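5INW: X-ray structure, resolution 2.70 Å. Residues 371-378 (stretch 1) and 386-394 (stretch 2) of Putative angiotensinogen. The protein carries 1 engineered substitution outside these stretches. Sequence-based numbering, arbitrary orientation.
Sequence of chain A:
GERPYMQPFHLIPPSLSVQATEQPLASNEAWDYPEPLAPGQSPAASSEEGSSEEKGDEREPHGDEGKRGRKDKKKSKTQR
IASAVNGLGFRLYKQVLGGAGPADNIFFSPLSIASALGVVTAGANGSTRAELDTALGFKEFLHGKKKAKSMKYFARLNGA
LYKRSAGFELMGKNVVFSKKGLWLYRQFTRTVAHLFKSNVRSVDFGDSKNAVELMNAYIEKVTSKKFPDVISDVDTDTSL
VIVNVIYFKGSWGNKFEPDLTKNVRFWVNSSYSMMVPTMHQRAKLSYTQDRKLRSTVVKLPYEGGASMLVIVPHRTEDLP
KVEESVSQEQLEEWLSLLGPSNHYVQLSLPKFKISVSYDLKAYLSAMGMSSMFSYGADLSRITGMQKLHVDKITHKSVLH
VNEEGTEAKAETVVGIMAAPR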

ATOM      1  N   SER A 371       3.471  14.273  16.192  1.00 55.81           N
ATOM      2  CA  SER A 371       2.922  15.596  16.495  1.00 61.13           C
ATOM      3  C   SER A 371       1.466  15.763  16.106  1.00 55.87           C
ATOM      4  O   SER A 371       0.674  16.126  16.915  1.00 52.25           O
ATOM      5  CB  SER A 371       3.789  16.688  15.833  1.00 66.54           C
ATOM      6  OG  SER A 371       3.243  17.970  15.971  1.00 73.67           O
ATOM      7  N   MET A 372       1.142  15.449  14.858  1.00 56.30           N
ATOM      8  CA  MET A 372      -0.221  15.598  14.302  1.00 54.04           C
ATOM      9  C   MET A 372      -1.373  14.913  15.069  1.00 54.39           C
ATOM     10  O   MET A 372      -2.522  15.247  14.792  1.00 53.03           O
ATOM     11  CB  MET A 372      -0.238  15.059  12.884  1.00 54.23           C
ATOM     12  CG  MET A 372      -0.028  13.543  12.764  1.00 53.89           C
ATOM     13  SD  MET A 372       0.223  13.130  11.020  1.00 53.57           S
ATOM     14  CE  MET A 372       0.272  11.350  11.088  1.00 52.17           C
ATOM     15  N   PHE A 373      -1.067  13.949  15.968  1.00 52.99           N
ATOM     16  CA  PHE A 373      -2.058  13.337  16.859  1.00 52.75           C
ATOM     17  C   PHE A 373      -2.243  14.034  18.218  1.00 57.77           C
ATOM     18  O   PHE A 373      -3.200  13.700  18.920  1.00 57.81           O
ATOM     19  CB  PHE A 373      -1.705  11.879  17.177  1.00 52.42           C
ATOM     20  CG  PHE A 373      -1.480  10.997  15.977  1.00 52.11           C
ATOM     21  CD1 PHE A 373      -2.546  10.506  15.250  1.00 51.32           C
ATOM     22  CD2 PHE A 373      -0.205  10.603  15.614  1.00 52.71           C
ATOM     23  CE1 PHE A 373      -2.338   9.663  14.174  1.00 51.92           C
ATOM     24  CE2 PHE A 373       0.014   9.779  14.512  1.00 53.16           C
ATOM     25  CZ  PHE A 373      -1.054   9.307  13.792  1.00 52.56           C
ATOM     26  N   SER A 374      -1.275  14.862  18.659  1.00 61.16           N
ATOM     27  CA  SER A 374      -1.417  15.690  19.855  1.00 64.03           C
ATOM     28  C   SER A 374      -2.589  16.624  19.807  1.00 73.04           C
ATOM     29  O   SER A 374      -3.032  17.064  18.735  1.00 74.51           O
ATOM     30  CB  SER A 374      -0.261  16.673  20.006  1.00 65.92           C
ATOM     31  OG  SER A 374       0.878  16.093  20.506  1.00 65.47           O
ATOM     32  N   TYR A 375      -2.986  17.052  20.993  1.00 86.36           N
ATOM     33  CA  TYR A 375      -3.956  18.135  21.145  1.00 97.33           C
ATOM     34  C   TYR A 375      -3.203  19.476  20.873  1.00 87.53           C
ATOM     35  O   TYR A 375      -3.801  20.451  20.433  1.00 88.98           O
ATOM     36  CB  TYR A 375      -4.747  17.958  22.488  1.00108.36           C
ATOM     37  CG  TYR A 375      -5.559  16.623  22.433  1.00122.98           C
ATOM     38  CD1 TYR A 375      -6.947  16.610  22.216  1.00126.45           C
ATOM     39  CD2 TYR A 375      -4.895  15.359  22.489  1.00127.96           C
ATOM     40  CE1 TYR A 375      -7.640  15.396  22.107  1.00136.91           C
ATOM     41  CE2 TYR A 375      -5.574  14.149  22.367  1.00127.51           C
ATOM     42  CZ  TYR A 375      -6.942  14.161  22.184  1.00139.93           C
ATOM     43  OH  TYR A 375      -7.609  12.953  22.059  1.00139.70           O
ATOM     44  N   GLY A 376      -1.880  19.470  21.005  1.00 78.85           N
ATOM     45  CA  GLY A 376      -1.032  20.507  20.428  1.00 76.14           C
ATOM     46  C   GLY A 376      -0.513  20.284  19.018  1.00 72.16           C
ATOM     47  O   GLY A 376       0.569  20.761  18.678  1.00 68.73           O
ATOM     48  N   ALA A 377      -1.269  19.589  18.179  1.00 70.03           N
ATOM     49  CA  ALA A 377      -1.011  19.587  16.722  1.00 67.31           C
ATOM     50  C   ALA A 377      -1.429  20.899  16.026  1.00 63.48           C
ATOM     51  O   ALA A 377      -2.453  21.493  16.366  1.00 60.81           O
ATOM     52  CB  ALA A 377      -1.739  18.442  16.063  1.00 67.15           C
ATOM     53  N   ASP A 378      -0.642  21.293  15.023  1.00 59.04           N
ATOM     54  CA  ASP A 378      -0.931  22.432  14.195  1.00 60.41           C
ATOM     55  C   ASP A 378      -1.409  22.066  12.755  1.00 57.62           C
ATOM     56  O   ASP A 378      -0.597  21.825  11.838  1.00 52.15           O
ATOM     57  CB  ASP A 378       0.320  23.309  14.160  1.00 65.44           C
ATOM     58  CG  ASP A 378       0.145  24.606  13.346  1.00 71.38           C
ATOM     59  OD1 ASP A 378      -0.737  24.717  12.442  1.00 76.50           O
ATOM     60  OD2 ASP A 378       0.922  25.541  13.617  1.00 76.30           O
ATOM     61  N   GLN A 386     -11.173  26.501  13.946  1.00 64.27           N
ATOM     62  CA  GLN A 386     -10.995  25.456  14.941  1.00 61.41           C
ATOM     63  C   GLN A 386      -9.546  24.954  14.997  1.00 59.99           C
ATOM     64  O   GLN A 386      -8.821  25.022  14.002  1.00 58.04           O
ATOM     65  CB  GLN A 386     -11.858  24.245  14.590  1.00 61.25           C
ATOM     66  CG  GLN A 386     -13.368  24.324  14.794  1.00 62.90           C
ATOM     67  CD  GLN A 386     -14.074  22.991  14.505  1.00 62.58           C
ATOM     68  OE1 GLN A 386     -13.455  22.008  14.205  1.00 61.76           O
ATOM     69  NE2 GLN A 386     -15.369  22.959  14.679  1.00 69.81           N
ATOM     70  N   LYS A 387      -9.156  24.427  16.157  1.00 61.64           N
ATOM     71  CA  LYS A 387      -7.857  23.784  16.352  1.00 65.12           C
ATOM     72  C   LYS A 387      -8.018  22.285  16.122  1.00 62.02           C
ATOM     73  O   LYS A 387      -8.691  21.585  16.932  1.00 62.57           O
ATOM     74  CB  LYS A 387      -7.287  24.048  17.750  1.00 70.90           C
ATOM     75  CG  LYS A 387      -5.944  23.347  18.026  1.00 76.10           C
ATOM     76  CD  LYS A 387      -5.181  23.864  19.257  1.00 83.14           C
ATOM     77  CE  LYS A 387      -3.918  24.643  18.890  1.00 90.36           C
ATOM     78  NZ  LYS A 387      -3.562  25.644  19.944  1.00 99.28           N
ATOM     79  N   LEU A 388      -7.411  21.807  15.016  1.00 56.09           N
ATOM     80  CA  LEU A 388      -7.637  20.450  14.530  1.00 50.04           C
ATOM     81  C   LEU A 388      -6.406  19.569  14.761  1.00 50.52           C
ATOM     82  O   LEU A 388      -5.260  20.057  14.749  1.00 49.84           O
ATOM     83  CB  LEU A 388      -8.021  20.481  13.051  1.00 46.63           C
ATOM     84  CG  LEU A 388      -9.248  21.323  12.611  1.00 44.86           C
ATOM     85  CD1 LEU A 388      -9.479  21.197  11.138  1.00 42.86           C
ATOM     86  CD2 LEU A 388     -10.504  20.915  13.376  1.00 44.66           C
ATOM     87  N   HIS A 389      -6.675  18.284  15.016  1.00 49.29           N
ATOM     88  CA  HIS A 389      -5.647  17.281  15.119  1.00 49.39           C
ATOM     89  C   HIS A 389      -6.151  16.032  14.428  1.00 48.86           C
ATOM     90  O   HIS A 389      -7.367  15.860  14.253  1.00 46.16           O
ATOM     91  CB  HIS A 389      -5.290  16.987  16.612  1.00 53.45           C
ATOM     92  CG  HIS A 389      -6.424  16.431  17.429  1.00 54.76           C
ATOM     93  ND1 HIS A 389      -6.479  15.112  17.816  1.00 55.33           N
ATOM     94  CD2 HIS A 389      -7.538  17.013  17.931  1.00 57.28           C
ATOM     95  CE1 HIS A 389      -7.571  14.899  18.526  1.00 57.77           C
ATOM     96  NE2 HIS A 389      -8.242  16.035  18.591  1.00 59.40           N
ATOM     97  N   VAL A 390      -5.219  15.123  14.111  1.00 47.75           N
ATOM     98  CA  VAL A 390      -5.569  13.796  13.610  1.00 47.97           C
ATOM     99  C   VAL A 390      -6.024  12.921  14.781  1.00 49.73           C
ATOM    100  O   VAL A 390      -5.242  12.564  15.643  1.00 48.88           O
ATOM    101  CB  VAL A 390      -4.374  13.091  12.927  1.00 49.02           C
ATOM    102  CG1 VAL A 390      -4.785  11.730  12.407  1.00 46.84           C
ATOM    103  CG2 VAL A 390      -3.802  13.943  11.803  1.00 52.10           C
ATOM    104  N   ASP A 391      -7.283  12.505  14.753  1.00 53.57           N
ATOM    105  CA  ASP A 391      -7.820  11.558  15.725  1.00 52.87           C
ATOM    106  C   ASP A 391      -7.362  10.162  15.470  1.00 53.36           C
ATOM    107  O   ASP A 391      -6.965   9.507  16.368  1.00 61.28           O
ATOM    108  CB  ASP A 391      -9.326  11.550  15.653  1.00 54.26           C
ATOM    109  CG  ASP A 391      -9.938  10.778  16.779  1.00 57.09           C
ATOM    110  OD1 ASP A 391      -9.462  10.915  17.933  1.00 60.24           O
ATOM    111  OD2 ASP A 391     -10.922  10.068  16.527  1.00 58.84           O
ATOM    112  N   LYS A 392      -7.412   9.727  14.222  1.00 56.51           N
ATOM    113  CA  LYS A 392      -7.351   8.344  13.842  1.00 54.87           C
ATOM    114  C   LYS A 392      -6.905   8.171  12.374  1.00 53.24           C
ATOM    115  O   LYS A 392      -7.377   8.907  11.471  1.00 53.66           O
ATOM    116  CB  LYS A 392      -8.753   7.744  14.024  1.00 60.09           C
ATOM    117  CG  LYS A 392      -8.839   6.259  13.651  1.00 67.27           C
ATOM    118  CD  LYS A 392      -9.872   5.483  14.462  1.00 72.75           C
ATOM    119  CE  LYS A 392      -9.338   4.130  14.928  1.00 81.07           C
ATOM    120  NZ  LYS A 392     -10.083   3.580  16.117  1.00 86.59           N
ATOM    121  N   ILE A 393      -6.070   7.157  12.147  1.00 48.44           N
ATOM    122  CA  ILE A 393      -5.679   6.711  10.802  1.00 48.04           C
ATOM    123  C   ILE A 393      -5.708   5.196  10.631  1.00 43.63           C
ATOM    124  O   ILE A 393      -4.944   4.490  11.253  1.00 42.03           O
ATOM    125  CB  ILE A 393      -4.250   7.126  10.478  1.00 49.46           C
ATOM    126  CG1 ILE A 393      -4.117   8.633  10.520  1.00 53.75           C
ATOM    127  CG2 ILE A 393      -3.853   6.649   9.098  1.00 48.88           C
ATOM    128  CD1 ILE A 393      -2.749   9.126  10.066  1.00 56.14           C
ATOM    129  N   THR A 394      -6.601   4.707   9.799  1.00 43.88           N
ATOM    130  CA  THR A 394      -6.684   3.282   9.557  1.00 44.86           C
ATOM    131  C   THR A 394      -6.092   3.020   8.191  1.00 45.64           C
ATOM    132  O   THR A 394      -5.934   3.933   7.403  1.00 45.32           O
ATOM    133  CB  THR A 394      -8.133   2.752   9.728  1.00 44.80           C
ATOM    134  OG1 THR A 394      -9.078   3.578   9.039  1.00 44.44           O
ATOM    135  CG2 THR A 394      -8.500   2.823  11.176  1.00 45.46           C
TER

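How do the two backbones meet? Stretch 1 opens with a short 3-10 segment from Ser371 to Phe373, spanned by a hydrogen bond from Ser374 N to Ser371 O at 2.9 Å, and then folds through a type I beta turn from Ser374 to Ala377. That turn is closed by a weak hydrogen bond, Ala377 N to Ser374 O at 3.1 Å. Stretch 2 runs as a loop to Leu388 and is a strand from His389 onward. The chains come closest in register at Phe373 and Val390, whose CA atoms lie 4.8 Å apart, and again at Ala377 and His389, with CA atoms 5.4 Å apart.

What ties one main chain to the other? A single hydrogen bond crosses the contact: Val390 N donates to Met372 O at 2.8 Å, with an angle of 159° at the hydrogen, close to linear. Beside it, Phe373 CA approaches Val390 O at 3.5 Å in a CA-H...O contact with an angle of 152°. Val390 therefore turns both its amide and its carbonyl to successive residues of stretch 1, engaging Met372 with the first and Phe373 with the second.

Which side chains fill the space around this link? The CA-to-CB bonds of Val390 and Ile393 both point toward stretch 1, and their side chains meet the same two residues. Met372 CB packs on Val390 CG2 at 3.9 Å, while the extended end of its side chain brings Met372 CE to 3.9 Å from Ile393 CD1. Phe373 points away at its CA-to-CB bond, yet its ring returns to the contact: Phe373 CE1 lies 3.7 Å from Val390 CG1, and Phe373 CZ is 4.1 Å from Ile393 CD1. The edge of the ring also meets the strand backbone, with Phe373 CD1 3.4 Å from Val390 O. All four residues are buried, as suits such apolar packing.

How does His389 fit against the turn? Its CA-to-CB bond points toward stretch 1, and it has the largest area covered by the opposing stretch of any residue here. His389 CB sits 3.1 Å from Ser374 O, the carbonyl that also accepts the weak turn bond, and 3.9 Å from Ala377 CB, which points toward it. Farther out, the imidazole meets the ring of Tyr375, with centroids 4.4 Å apart and planes inclined at 41°; the arrangement is oblique, and Tyr375 CE1 comes within 3.6 Å of His389 CE1. Tyr375 is exposed and poorly ordered, so this outer contact is less sharply defined than the packing around Val390.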